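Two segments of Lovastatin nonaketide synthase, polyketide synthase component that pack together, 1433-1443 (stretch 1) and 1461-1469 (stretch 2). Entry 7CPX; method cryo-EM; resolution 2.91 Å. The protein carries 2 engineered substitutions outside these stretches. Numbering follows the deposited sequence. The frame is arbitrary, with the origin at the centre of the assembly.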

ATOM      1  N   ILE A1433     -15.319  65.765  20.114  1.00140.25           N
ATOM      2  CA  ILE A1433     -15.037  66.421  18.840  1.00140.25           C
ATOM      3  C   ILE A1433     -15.146  65.424  17.692  1.00140.25           C
ATOM      4  O   ILE A1433     -15.774  65.699  16.664  1.00140.25           O
ATOM      5  N   ALA A1434     -14.534  64.247  17.852  1.00134.19           N
ATOM      6  CA  ALA A1434     -14.577  63.242  16.798  1.00134.19           C
ATOM      7  C   ALA A1434     -15.984  62.701  16.605  1.00134.19           C
ATOM      8  O   ALA A1434     -16.352  62.309  15.492  1.00134.19           O
ATOM      9  N   HIS A1435     -16.784  62.659  17.671  1.00124.91           N
ATOM     10  CA  HIS A1435     -18.185  62.295  17.521  1.00124.91           C
ATOM     11  C   HIS A1435     -18.921  63.328  16.684  1.00124.91           C
ATOM     12  O   HIS A1435     -19.576  62.989  15.693  1.00124.91           O
ATOM     13  N   ARG A1436     -18.810  64.604  17.059  1.00129.01           N
ATOM     14  CA  ARG A1436     -19.518  65.638  16.314  1.00129.01           C
ATOM     15  C   ARG A1436     -18.968  65.768  14.899  1.00129.01           C
ATOM     16  O   ARG A1436     -19.736  65.824  13.933  1.00129.01           O
ATOM     17  N   TYR A1437     -17.646  65.817  14.758  1.00133.92           N
ATOM     18  CA  TYR A1437     -16.986  65.788  13.456  1.00133.92           C
ATOM     19  C   TYR A1437     -16.397  64.396  13.279  1.00133.92           C
ATOM     20  O   TYR A1437     -15.427  64.039  13.954  1.00133.92           O
ATOM     21  N   GLN A1438     -16.978  63.614  12.380  1.00126.29           N
ATOM     22  CA  GLN A1438     -16.484  62.274  12.109  1.00126.29           C
ATOM     23  C   GLN A1438     -15.509  62.293  10.938  1.00126.29           C
ATOM     24  O   GLN A1438     -15.437  63.256  10.171  1.00126.29           O
ATOM     25  N   SER A1439     -14.758  61.202  10.807  1.00130.41           N
ATOM     26  CA  SER A1439     -13.788  61.055   9.727  1.00130.41           C
ATOM     27  C   SER A1439     -12.812  62.229   9.708  1.00130.41           C
ATOM     28  O   SER A1439     -12.425  62.729   8.650  1.00130.41           O
ATOM     29  N   MET A1440     -12.415  62.675  10.895  1.00139.36           N
ATOM     30  CA  MET A1440     -11.467  63.771  11.009  1.00139.36           C
ATOM     31  C   MET A1440     -10.067  63.296  10.652  1.00139.36           C
ATOM     32  O   MET A1440      -9.663  62.191  11.014  1.00139.36           O
ATOM     33  N   ASP A1441      -9.337  64.133   9.921  1.00144.55           N
ATOM     34  CA  ASP A1441      -7.908  63.929   9.730  1.00144.55           C
ATOM     35  C   ASP A1441      -7.203  64.456  10.973  1.00144.55           C
ATOM     36  O   ASP A1441      -7.177  65.667  11.220  1.00144.55           O
ATOM     37  N   ILE A1442      -6.646  63.544  11.763  1.00144.58           N
ATOM     38  CA  ILE A1442      -6.122  63.855  13.086  1.00144.58           C
ATOM     39  C   ILE A1442      -4.604  63.850  13.029  1.00144.58           C
ATOM     40  O   ILE A1442      -3.995  62.919  12.487  1.00144.58           O
ATOM     41  N   LEU A1443      -3.993  64.893  13.584  1.00150.27           N
ATOM     42  CA  LEU A1443      -2.538  65.017  13.655  1.00150.27           C
ATOM     43  C   LEU A1443      -2.154  65.317  15.097  1.00150.27           C
ATOM     44  O   LEU A1443      -2.476  66.388  15.616  1.00150.27           O
ATOM     45  N   GLN A1461     -14.455  53.541  19.365  1.00116.70           N
ATOM     46  CA  GLN A1461     -15.154  53.852  18.119  1.00116.70           C
ATOM     47  C   GLN A1461     -15.232  55.362  17.884  1.00116.70           C
ATOM     48  O   GLN A1461     -16.314  55.931  17.745  1.00116.70           O
ATOM     49  N   LEU A1462     -14.072  56.010  17.845  1.00131.21           N
ATOM     50  CA  LEU A1462     -14.009  57.423  17.504  1.00131.21           C
ATOM     51  C   LEU A1462     -13.685  57.582  16.024  1.00131.21           C
ATOM     52  O   LEU A1462     -12.944  56.787  15.439  1.00131.21           O
ATOM     53  N   GLY A1463     -14.258  58.619  15.420  1.00129.91           N
ATOM     54  CA  GLY A1463     -14.226  58.783  13.978  1.00129.91           C
ATOM     55  C   GLY A1463     -12.960  59.408  13.426  1.00129.91           C
ATOM     56  O   GLY A1463     -12.954  60.590  13.070  1.00129.91           O
ATOM     57  N   PHE A1464     -11.882  58.631  13.348  1.00134.47           N
ATOM     58  CA  PHE A1464     -10.632  59.085  12.751  1.00134.47           C
ATOM     59  C   PHE A1464     -10.557  58.593  11.311  1.00134.47           C
ATOM     60  O   PHE A1464     -10.545  57.382  11.063  1.00134.47           O
ATOM     61  N   ASN A1465     -10.539  59.530  10.362  1.00136.28           N
ATOM     62  CA  ASN A1465     -10.288  59.177   8.973  1.00136.28           C
ATOM     63  C   ASN A1465      -8.810  58.924   8.723  1.00136.28           C
ATOM     64  O   ASN A1465      -8.458  58.082   7.889  1.00136.28           O
ATOM     65  N   SER A1466      -7.942  59.641   9.429  1.00141.74           N
ATOM     66  CA  SER A1466      -6.504  59.444   9.333  1.00141.74           C
ATOM     67  C   SER A1466      -5.858  60.076  10.554  1.00141.74           C
ATOM     68  O   SER A1466      -6.088  61.252  10.844  1.00141.74           O
ATOM     69  N   TYR A1467      -5.053  59.291  11.264  1.00145.69           N
ATOM     70  CA  TYR A1467      -4.377  59.736  12.479  1.00145.69           C
ATOM     71  C   TYR A1467      -2.896  59.879  12.152  1.00145.69           C
ATOM     72  O   TYR A1467      -2.188  58.881  11.990  1.00145.69           O
ATOM     73  N   THR A1468      -2.426  61.118  12.049  1.00149.23           N
ATOM     74  CA  THR A1468      -1.027  61.386  11.723  1.00149.23           C
ATOM     75  C   THR A1468      -0.246  61.471  13.027  1.00149.23           C
ATOM     76  O   THR A1468      -0.087  62.539  13.619  1.00149.23           O
ATOM     77  N   TYR A1469       0.245  60.320  13.480  1.00150.51           N
ATOM     78  CA  TYR A1469       1.132  60.296  14.633  1.00150.51           C
ATOM     79  C   TYR A1469       2.376  61.112  14.319  1.00150.51           C
ATOM     80  O   TYR A1469       2.999  60.932  13.268  1.00150.51           O
TER

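What frame positions the side chains? The strand from Met 1440 to Leu 1443 runs parallel to the one that carries Tyr 1467 and Thr 1468, joined by backbone hydrogen bonds such as Ile 1442 N to Ser 1466 O (2.5 Å) and Thr 1468 N to Ile 1442 O (2.4 Å, very short). A beta bulge after Met 1440 shifts the register by one residue.

Which side chains form the apolar contact? Ile 1442 (chi1 m, chi2 t) shares a sheet face with Phe 1464 and Tyr 1467. Its CG2 lies over the face of the Tyr 1467 ring, 3.3 Å from CE2, while its CD1 reaches Phe 1464 CB at 3.8 Å and Leu 1462 CD1 at 4.0 Å. Leu 1462 (p, p) also meets Ala 1434, CD1 to CB 3.7 Å, tying the helix end to this cluster.

What holds the other face? Asp 1441, chi1 m, accepts two hydrogen bonds at OD1, from Asn 1465 ND2 (2.8 Å) and from Ser 1466 OG (2.4 Å, very short). Asn 1465 is t and Ser 1466 p. Further along, Leu 1443 CD1 packs 3.7 Å from Thr 1468 CG2.

Why does glycine suit position 1463? Gln 1438 NE2 donates a very short hydrogen bond to Ala 1434 O (2.5 Å) and sits 3.4 Å from Gly 1463 CA; a CB there would clash with that amide nitrogen.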

ATOM      1  CB  ILE A1433     -13.652  67.090  18.878  1.00140.25           C
ATOM      2  CG1 ILE A1433     -13.647  68.231  19.896  1.00140.25           C
ATOM      3  CG2 ILE A1433     -13.279  67.613  17.501  1.00140.25           C
ATOM      4  CD1 ILE A1433     -12.268  68.752  20.232  1.00140.25           C
ATOM      5  CB  ALA A1434     -13.612  62.102  17.118  1.00134.19           C
ATOM      6  CB  HIS A1435     -18.837  62.159  18.895  1.00124.91           C
ATOM      7  CG  HIS A1435     -20.332  62.200  18.857  1.00124.91           C
ATOM      8  ND1 HIS A1435     -21.107  61.064  18.772  1.00124.91           N
ATOM      9  CD2 HIS A1435     -21.195  63.243  18.881  1.00124.91           C
ATOM     10  CE1 HIS A1435     -22.383  61.405  18.752  1.00124.91           C
ATOM     11  NE2 HIS A1435     -22.463  62.721  18.813  1.00124.91           N
ATOM     12  CB  ARG A1436     -19.434  66.968  17.058  1.00129.01           C
ATOM     13  CG  ARG A1436     -20.245  68.071  16.409  1.00129.01           C
ATOM     14  CD  ARG A1436     -19.404  68.899  15.461  1.00129.01           C
ATOM     15  NE  ARG A1436     -20.124  69.271  14.249  1.00129.01           N
ATOM     16  CZ  ARG A1436     -20.875  70.356  14.120  1.00129.01           C
ATOM     17  NH1 ARG A1436     -21.063  71.193  15.127  1.00129.01           N
ATOM     18  NH2 ARG A1436     -21.452  70.608  12.949  1.00129.01           N
ATOM     19  CB  TYR A1437     -15.890  66.846  13.347  1.00133.92           C
ATOM     20  CG  TYR A1437     -16.281  68.232  13.802  1.00133.92           C
ATOM     21  CD1 TYR A1437     -16.986  69.088  12.970  1.00133.92           C
ATOM     22  CD2 TYR A1437     -15.920  68.692  15.059  1.00133.92           C
ATOM     23  CE1 TYR A1437     -17.334  70.358  13.384  1.00133.92           C
ATOM     24  CE2 TYR A1437     -16.264  69.959  15.482  1.00133.92           C
ATOM     25  CZ  TYR A1437     -16.969  70.790  14.640  1.00133.92           C
ATOM     26  OH  TYR A1437     -17.314  72.055  15.059  1.00133.92           O
ATOM     27  CB  GLN A1438     -17.638  61.325  11.805  1.00126.29           C
ATOM     28  CG  GLN A1438     -18.614  61.139  12.948  1.00126.29           C
ATOM     29  CD  GLN A1438     -18.260  59.964  13.838  1.00126.29           C
ATOM     30  OE1 GLN A1438     -18.888  58.909  13.768  1.00126.29           O
ATOM     31  NE2 GLN A1438     -17.251  60.141  14.682  1.00126.29           N
ATOM     32  CB  SER A1439     -14.494  60.913   8.377  1.00130.41           C
ATOM     33  OG  SER A1439     -15.219  59.699   8.308  1.00130.41           O
ATOM     34  CB  MET A1440     -11.458  64.332  12.429  1.00139.36           C
ATOM     35  CG  MET A1440     -12.826  64.599  12.998  1.00139.36           C
ATOM     36  SD  MET A1440     -12.731  65.492  14.559  1.00139.36           S
ATOM     37  CE  MET A1440     -12.329  67.138  13.978  1.00139.36           C
ATOM     38  CB  ASP A1441      -7.426  64.630   8.465  1.00144.55           C
ATOM     39  CG  ASP A1441      -7.912  63.950   7.202  1.00144.55           C
ATOM     40  OD1 ASP A1441      -8.050  62.709   7.209  1.00144.55           O
ATOM     41  OD2 ASP A1441      -8.157  64.657   6.201  1.00144.55           O
ATOM     42  CB  ILE A1442      -6.638  62.853  14.133  1.00144.58           C
ATOM     43  CG1 ILE A1442      -8.166  62.926  14.214  1.00144.58           C
ATOM     44  CG2 ILE A1442      -5.993  63.132  15.482  1.00144.58           C
ATOM     45  CD1 ILE A1442      -8.788  61.935  15.176  1.00144.58           C
ATOM     46  CB  LEU A1443      -2.035  66.111  12.713  1.00150.27           C
ATOM     47  CG  LEU A1443      -0.670  66.731  13.022  1.00150.27           C
ATOM     48  CD1 LEU A1443       0.412  65.668  13.069  1.00150.27           C
ATOM     49  CD2 LEU A1443      -0.332  67.792  11.988  1.00150.27           C
ATOM     50  CB  GLN A1461     -16.553  53.232  18.116  1.00116.70           C
ATOM     51  CG  GLN A1461     -16.596  51.764  18.505  1.00116.70           C
ATOM     52  CD  GLN A1461     -17.953  51.345  19.030  1.00116.70           C
ATOM     53  OE1 GLN A1461     -18.988  51.748  18.500  1.00116.70           O
ATOM     54  NE2 GLN A1461     -17.956  50.542  20.088  1.00116.70           N
ATOM     55  CB  LEU A1462     -12.973  58.151  18.367  1.00131.21           C
ATOM     56  CG  LEU A1462     -11.502  58.130  17.948  1.00131.21           C
ATOM     57  CD1 LEU A1462     -11.173  59.290  17.013  1.00131.21           C
ATOM     58  CD2 LEU A1462     -10.612  58.174  19.176  1.00131.21           C
ATOM     59  CB  PHE A1464      -9.420  58.596  13.549  1.00134.47           C
ATOM     60  CG  PHE A1464      -9.473  57.138  13.917  1.00134.47           C
ATOM     61  CD1 PHE A1464      -9.035  56.162  13.038  1.00134.47           C
ATOM     62  CD2 PHE A1464      -9.950  56.746  15.153  1.00134.47           C
ATOM     63  CE1 PHE A1464      -9.087  54.825  13.381  1.00134.47           C
ATOM     64  CE2 PHE A1464     -10.003  55.412  15.504  1.00134.47           C
ATOM     65  CZ  PHE A1464      -9.571  54.450  14.617  1.00134.47           C
ATOM     66  CB  ASN A1465     -10.793  60.286   8.049  1.00136.28           C
ATOM     67  CG  ASN A1465     -10.483  60.019   6.593  1.00136.28           C
ATOM     68  OD1 ASN A1465     -11.253  59.360   5.894  1.00136.28           O
ATOM     69  ND2 ASN A1465      -9.358  60.543   6.121  1.00136.28           N
ATOM     70  CB  SER A1466      -5.936  60.057   8.049  1.00141.74           C
ATOM     71  OG  SER A1466      -6.114  61.462   8.034  1.00141.74           O
ATOM     72  CB  TYR A1467      -4.601  58.755  13.623  1.00145.69           C
ATOM     73  CG  TYR A1467      -4.457  59.371  14.994  1.00145.69           C
ATOM     74  CD1 TYR A1467      -3.207  59.640  15.530  1.00145.69           C
ATOM     75  CD2 TYR A1467      -5.575  59.680  15.755  1.00145.69           C
ATOM     76  CE1 TYR A1467      -3.075  60.202  16.783  1.00145.69           C
ATOM     77  CE2 TYR A1467      -5.453  60.240  17.007  1.00145.69           C
ATOM     78  CZ  TYR A1467      -4.202  60.500  17.518  1.00145.69           C
ATOM     79  OH  TYR A1467      -4.080  61.059  18.768  1.00145.69           O
ATOM     80  CB  THR A1468      -0.898  62.660  10.898  1.00149.23           C
ATOM     81  OG1 THR A1468      -1.599  62.495   9.660  1.00149.23           O
ATOM     82  CG2 THR A1468       0.562  62.960  10.607  1.00149.23           C
ATOM     83  CB  TYR A1469       1.504  58.857  14.981  1.00150.51           C
ATOM     84  CG  TYR A1469       2.088  58.691  16.364  1.00150.51           C
ATOM     85  CD1 TYR A1469       3.445  58.857  16.590  1.00150.51           C
ATOM     86  CD2 TYR A1469       1.279  58.365  17.441  1.00150.51           C
ATOM     87  CE1 TYR A1469       3.980  58.705  17.852  1.00150.51           C
ATOM     88  CE2 TYR A1469       1.804  58.209  18.705  1.00150.51           C
ATOM     89  CZ  TYR A1469       3.156  58.380  18.907  1.00150.51           C
ATOM     90  OH  TYR A1469       3.683  58.225  20.167  1.00150.51           O
TER